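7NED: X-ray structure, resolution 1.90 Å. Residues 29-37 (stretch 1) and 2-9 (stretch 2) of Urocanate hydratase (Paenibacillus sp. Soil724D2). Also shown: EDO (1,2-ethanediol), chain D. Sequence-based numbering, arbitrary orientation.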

ATOM      1  N   VAL A  29      -6.031  -2.486  24.023  1.00 16.46           N
ATOM      2  CA  VAL A  29      -6.970  -3.059  23.056  1.00 16.45           C
ATOM      3  C   VAL A  29      -7.284  -4.502  23.434  1.00 16.05           C
ATOM      4  O   VAL A  29      -8.364  -5.009  23.105  1.00 17.09           O
ATOM      5  CB  VAL A  29      -6.479  -2.970  21.590  1.00 16.65           C
ATOM      6  CG1 VAL A  29      -6.161  -1.526  21.198  1.00 13.82           C
ATOM      7  CG2 VAL A  29      -5.277  -3.877  21.342  1.00 15.12           C
ATOM      8  N   LEU A  30      -6.350  -5.204  24.089  1.00 17.54           N
ATOM      9  CA  LEU A  30      -6.665  -6.554  24.550  1.00 18.69           C
ATOM     10  C   LEU A  30      -7.601  -6.497  25.759  1.00 20.17           C
ATOM     11  O   LEU A  30      -8.563  -7.274  25.857  1.00 19.32           O
ATOM     12  CB  LEU A  30      -5.372  -7.324  24.867  1.00 19.58           C
ATOM     13  CG  LEU A  30      -4.533  -7.719  23.633  1.00 17.96           C
ATOM     14  CD1 LEU A  30      -3.144  -8.255  24.014  1.00 25.28           C
ATOM     15  CD2 LEU A  30      -5.252  -8.730  22.776  1.00 19.47           C
ATOM     16  N   GLU A  31      -7.383  -5.526  26.644  1.00 17.07           N
ATOM     17  CA  GLU A  31      -8.276  -5.356  27.783  1.00 19.52           C
ATOM     18  C   GLU A  31      -9.707  -5.090  27.327  1.00 21.74           C
ATOM     19  O   GLU A  31     -10.664  -5.623  27.910  1.00 20.91           O
ATOM     20  CB  GLU A  31      -7.770  -4.222  28.679  1.00 18.89           C
ATOM     21  CG  GLU A  31      -8.699  -3.925  29.895  1.00 21.34           C
ATOM     22  CD  GLU A  31      -8.093  -2.925  30.873  1.00 22.11           C
ATOM     23  OE1 GLU A  31      -6.901  -2.538  30.699  1.00 22.26           O
ATOM     24  OE2 GLU A  31      -8.809  -2.511  31.816  1.00 22.53           O
ATOM     25  N   ASN A  32      -9.883  -4.247  26.305  1.00 17.79           N
ATOM     26  CA  ASN A  32     -11.206  -3.970  25.777  1.00 20.86           C
ATOM     27  C   ASN A  32     -11.624  -4.938  24.687  1.00 18.65           C
ATOM     28  O   ASN A  32     -12.631  -4.694  24.022  1.00 21.06           O
ATOM     29  CB  ASN A  32     -11.284  -2.536  25.254  1.00 21.38           C
ATOM     30  CG  ASN A  32     -11.246  -1.522  26.387  1.00 24.57           C
ATOM     31  OD1 ASN A  32     -11.748  -1.799  27.464  1.00 28.85           O
ATOM     32  ND2 ASN A  32     -10.601  -0.383  26.162  1.00 21.74           N
ATOM     33  N   GLY A  33     -10.891  -6.018  24.495  1.00 18.17           N
ATOM     34  CA  GLY A  33     -11.143  -6.872  23.362  1.00 20.07           C
ATOM     35  C   GLY A  33     -12.340  -7.763  23.598  1.00 24.83           C
ATOM     36  O   GLY A  33     -12.634  -8.157  24.727  1.00 21.89           O
ATOM     37  N   GLU A  34     -13.041  -8.067  22.506  1.00 24.11           N
ATOM     38  CA  GLU A  34     -14.214  -8.934  22.573  1.00 21.13           C
ATOM     39  C   GLU A  34     -13.837 -10.396  22.787  1.00 25.06           C
ATOM     40  O   GLU A  34     -14.664 -11.172  23.273  1.00 25.80           O
ATOM     41  CB  GLU A  34     -15.035  -8.787  21.291  1.00 27.06           C
ATOM     42  CG  GLU A  34     -15.698  -7.384  21.136  1.00 25.28           C
ATOM     43  CD  GLU A  34     -16.863  -7.119  22.132  1.00 32.19           C
ATOM     44  OE1 GLU A  34     -16.814  -6.062  22.823  1.00 31.56           O
ATOM     45  OE2 GLU A  34     -17.852  -7.913  22.202  1.00 29.10           O
ATOM     46  N   ASN A  35     -12.604 -10.796  22.443  1.00 21.25           N
ATOM     47  CA  ASN A  35     -12.147 -12.180  22.682  1.00 22.22           C
ATOM     48  C   ASN A  35     -10.620 -12.144  22.851  1.00 23.39           C
ATOM     49  O   ASN A  35      -9.851 -12.641  22.037  1.00 23.23           O
ATOM     50  CB  ASN A  35     -12.586 -13.114  21.554  1.00 23.83           C
ATOM     51  CG  ASN A  35     -12.383 -14.592  21.884  1.00 29.13           C
ATOM     52  OD1 ASN A  35     -11.860 -14.946  22.935  1.00 25.87           O
ATOM     53  ND2 ASN A  35     -12.799 -15.461  20.969  1.00 28.79           N
ATOM     54  N   GLN A  36     -10.173 -11.514  23.947  1.00 26.87           N
ATOM     55  CA  GLN A  36      -8.745 -11.332  24.228  1.00 24.46           C
ATOM     56  C   GLN A  36      -7.962 -12.635  24.119  1.00 24.16           C
ATOM     57  O   GLN A  36      -6.840 -12.673  23.607  1.00 25.42           O
ATOM     58  CB  GLN A  36      -8.617 -10.793  25.644  1.00 24.35           C
ATOM     59  CG  GLN A  36      -7.244 -10.548  26.042  1.00 29.56           C
ATOM     60  CD  GLN A  36      -7.141 -10.298  27.519  1.00 25.84           C
ATOM     61  OE1 GLN A  36      -6.533 -11.080  28.250  1.00 25.29           O
ATOM     62  NE2 GLN A  36      -7.651  -9.158  27.953  1.00 24.19           N
ATOM     63  N   LYS A  37      -8.560 -13.710  24.598  1.00 22.91           N
ATOM     64  CA  LYS A  37      -7.946 -15.015  24.595  1.00 25.11           C
ATOM     65  C   LYS A  37      -7.529 -15.423  23.181  1.00 25.61           C
ATOM     66  O   LYS A  37      -6.554 -16.169  23.006  1.00 25.43           O
ATOM     67  CB  LYS A  37      -8.936 -15.948  25.247  1.00 31.21           C
ATOM     68  CG  LYS A  37      -8.729 -17.332  25.493  1.00 37.10           C
TER
HETATM   69  C1  EDO D 703     -12.015 -13.034  26.917  1.00 27.01           C
HETATM   70  O1  EDO D 703     -11.189 -13.763  26.054  1.00 30.62           O
HETATM   71  C2  EDO D 703     -11.656 -11.580  26.860  1.00 32.96           C
HETATM   72  O2  EDO D 703     -12.247 -10.896  25.773  1.00 33.95           O
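Stretch 2 (2-9) ERITAARG

Stretch 2 is an extended segment with no regular helix or strand. From Arg-3 to Ala-7 its phi values are negative and its psi values lie between 136° and 154°. It runs from the 3-10 segment at Gln-36 toward the helix end at Glu-31. Its early residues, Arg-3 and Ile-4, lie against Gln-36, and its later ones, Thr-5, Ala-6 and Arg-8, meet Glu-31. The CA atoms come nearest at Glu-31 and Thr-5, 4.9 Å apart. Together the two stretches bury 435 Å².

Glu-31 has the most surface covered, 112 Å². Its CB points sideways, but chi1 and chi2 are both t, and the extended side chain brings the carboxylate to stretch 2. The backbone atom Ala-6 N donates to Glu-31 OE1 at 2.9 Å. Arg-8 then closes on the same carboxylate in a salt bridge. Arg-8 NH1 bonds to Glu-31 OE1 at 2.9 Å, and Arg-8 NH2 to Glu-31 OE2 at 3.0 Å, with Glu-31 OE1 at the edge of the guanidinium, near its plane. Arg-8 NH1 also donates to Ala-6 O at 2.7 Å, which ties the guanidinium back to the backbone of its own stretch. At the other end of the residue, Glu-31 CA makes a CA-H...O contact with Ile-4 O at 3.5 Å.

Arg-3 has 85 Å² covered. Its CB also points sideways, while its guanidinium reaches the carbonyls around the helix end. Arg-3 NH2 donates to Glu-31 O at 2.8 Å with a nearly straight angle. A 1,2-ethanediol, probably from the crystallisation liquor, lies beside this arginine. Arg-3 NE and EDO C2 are modelled too close, at 2.6 Å, so the local detail is less certain. The diol is also held by stretch 1: Gln-36 N donates to EDO O2 at 2.8 Å and Lys-37 N to EDO O1 at 3.0 Å.

Gln-36 has 81 Å² covered and its CA-to-CB bond points toward stretch 2. Its amide pairs with the backbone of Ile-4. Ile-4 N donates to Gln-36 OE1 at 2.6 Å, and Gln-36 NE2 makes a weak bond to Ile-4 O at 3.0 Å. The same NE2 lies over one face of the Arg-3 guanidinium. A further bond from Gln-36 NE2 to Leu-30 O, at 3.0 Å, anchors the amide to the helix end. Ile-4 adds an apolar contact, its CD1 lying 4.1 Å from Leu-30 CD1.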

ATOM      1  N   GLU A   2      -5.688 -15.320  33.815  1.00 26.55           N
ATOM      2  CA  GLU A   2      -5.917 -13.938  34.210  1.00 36.77           C
ATOM      3  C   GLU A   2      -5.881 -13.009  32.989  1.00 38.83           C
ATOM      4  O   GLU A   2      -4.992 -13.111  32.139  1.00 27.48           O
ATOM      5  CB  GLU A   2      -4.893 -13.495  35.242  1.00 41.17           C
ATOM      6  CG  GLU A   2      -4.760 -11.999  35.332  1.00 43.84           C
ATOM      7  CD  GLU A   2      -4.075 -11.559  36.602  1.00 49.25           C
ATOM      8  OE1 GLU A   2      -3.617 -10.391  36.661  1.00 57.78           O
ATOM      9  OE2 GLU A   2      -4.005 -12.388  37.540  1.00 51.84           O
ATOM     10  N   ARG A   3      -6.867 -12.122  32.908  1.00 30.41           N
ATOM     11  CA  ARG A   3      -7.058 -11.310  31.712  1.00 29.18           C
ATOM     12  C   ARG A   3      -5.999 -10.220  31.633  1.00 28.70           C
ATOM     13  O   ARG A   3      -5.621  -9.626  32.647  1.00 24.88           O
ATOM     14  CB  ARG A   3      -8.458 -10.700  31.739  1.00 33.12           C
ATOM     15  CG  ARG A   3      -9.019 -10.374  30.385  1.00 34.93           C
ATOM     16  CD  ARG A   3     -10.536 -10.561  30.344  1.00 34.05           C
ATOM     17  NE  ARG A   3     -11.008 -10.245  29.003  1.00 29.90           N
ATOM     18  CZ  ARG A   3     -11.027  -9.008  28.530  1.00 29.41           C
ATOM     19  NH1 ARG A   3     -11.436  -8.764  27.288  1.00 29.55           N
ATOM     20  NH2 ARG A   3     -10.608  -8.017  29.297  1.00 27.01           N
ATOM     21  N   ILE A   4      -5.504  -9.957  30.416  1.00 26.13           N
ATOM     22  CA  ILE A   4      -4.514  -8.905  30.246  1.00 23.00           C
ATOM     23  C   ILE A   4      -5.185  -7.565  30.461  1.00 23.86           C
ATOM     24  O   ILE A   4      -6.295  -7.315  29.960  1.00 21.16           O
ATOM     25  CB  ILE A   4      -3.879  -8.971  28.848  1.00 24.17           C
ATOM     26  CG1 ILE A   4      -2.939 -10.177  28.750  1.00 28.46           C
ATOM     27  CG2 ILE A   4      -3.147  -7.676  28.548  1.00 21.24           C
ATOM     28  CD1 ILE A   4      -2.750 -10.677  27.312  1.00 25.55           C
ATOM     29  N   THR A   5      -4.512  -6.692  31.192  1.00 21.49           N
ATOM     30  CA  THR A   5      -4.967  -5.318  31.363  1.00 22.83           C
ATOM     31  C   THR A   5      -3.790  -4.384  31.154  1.00 21.88           C
ATOM     32  O   THR A   5      -2.626  -4.769  31.348  1.00 20.96           O
ATOM     33  CB  THR A   5      -5.558  -5.075  32.770  1.00 22.22           C
ATOM     34  OG1 THR A   5      -4.566  -5.421  33.750  1.00 24.38           O
ATOM     35  CG2 THR A   5      -6.825  -5.901  32.974  1.00 22.98           C
ATOM     36  N   ALA A   6      -4.093  -3.159  30.741  1.00 17.50           N
ATOM     37  CA  ALA A   6      -3.048  -2.161  30.619  1.00 18.09           C
ATOM     38  C   ALA A   6      -2.496  -1.793  31.986  1.00 20.42           C
ATOM     39  O   ALA A   6      -3.247  -1.619  32.963  1.00 18.58           O
ATOM     40  CB  ALA A   6      -3.587  -0.902  29.924  1.00 19.16           C
ATOM     41  N   ALA A   7      -1.177  -1.626  32.042  1.00 20.60           N
ATOM     42  CA  ALA A   7      -0.555  -1.049  33.219  1.00 19.91           C
ATOM     43  C   ALA A   7      -1.165   0.316  33.516  1.00 20.33           C
ATOM     44  O   ALA A   7      -1.373   1.130  32.619  1.00 22.05           O
ATOM     45  CB  ALA A   7       0.962  -0.925  33.012  1.00 21.60           C
ATOM     46  N   ARG A   8      -1.462   0.555  34.786  1.00 20.76           N
ATOM     47  CA  ARG A   8      -1.896   1.849  35.293  1.00 22.57           C
ATOM     48  C   ARG A   8      -0.762   2.477  36.080  1.00 24.93           C
ATOM     49  O   ARG A   8       0.100   1.766  36.611  1.00 23.36           O
ATOM     50  CB  ARG A   8      -3.087   1.707  36.246  1.00 22.64           C
ATOM     51  CG  ARG A   8      -4.420   1.936  35.622  1.00 30.06           C
ATOM     52  CD  ARG A   8      -4.667   0.909  34.600  1.00 23.48           C
ATOM     53  NE  ARG A   8      -6.075   0.899  34.234  1.00 24.72           N
ATOM     54  CZ  ARG A   8      -6.614   0.048  33.371  1.00 22.82           C
ATOM     55  NH1 ARG A   8      -5.857  -0.866  32.793  1.00 18.36           N
ATOM     56  NH2 ARG A   8      -7.925   0.075  33.140  1.00 24.26           N
ATOM     57  N   GLY A   9      -0.811   3.803  36.205  1.00 18.43           N
ATOM     58  CA  GLY A   9       0.146   4.527  37.016  1.00 19.91           C
ATOM     59  C   GLY A   9       1.333   5.023  36.213  1.00 23.58           C
ATOM     60  O   GLY A   9       1.329   5.082  34.977  1.00 21.82           O
TER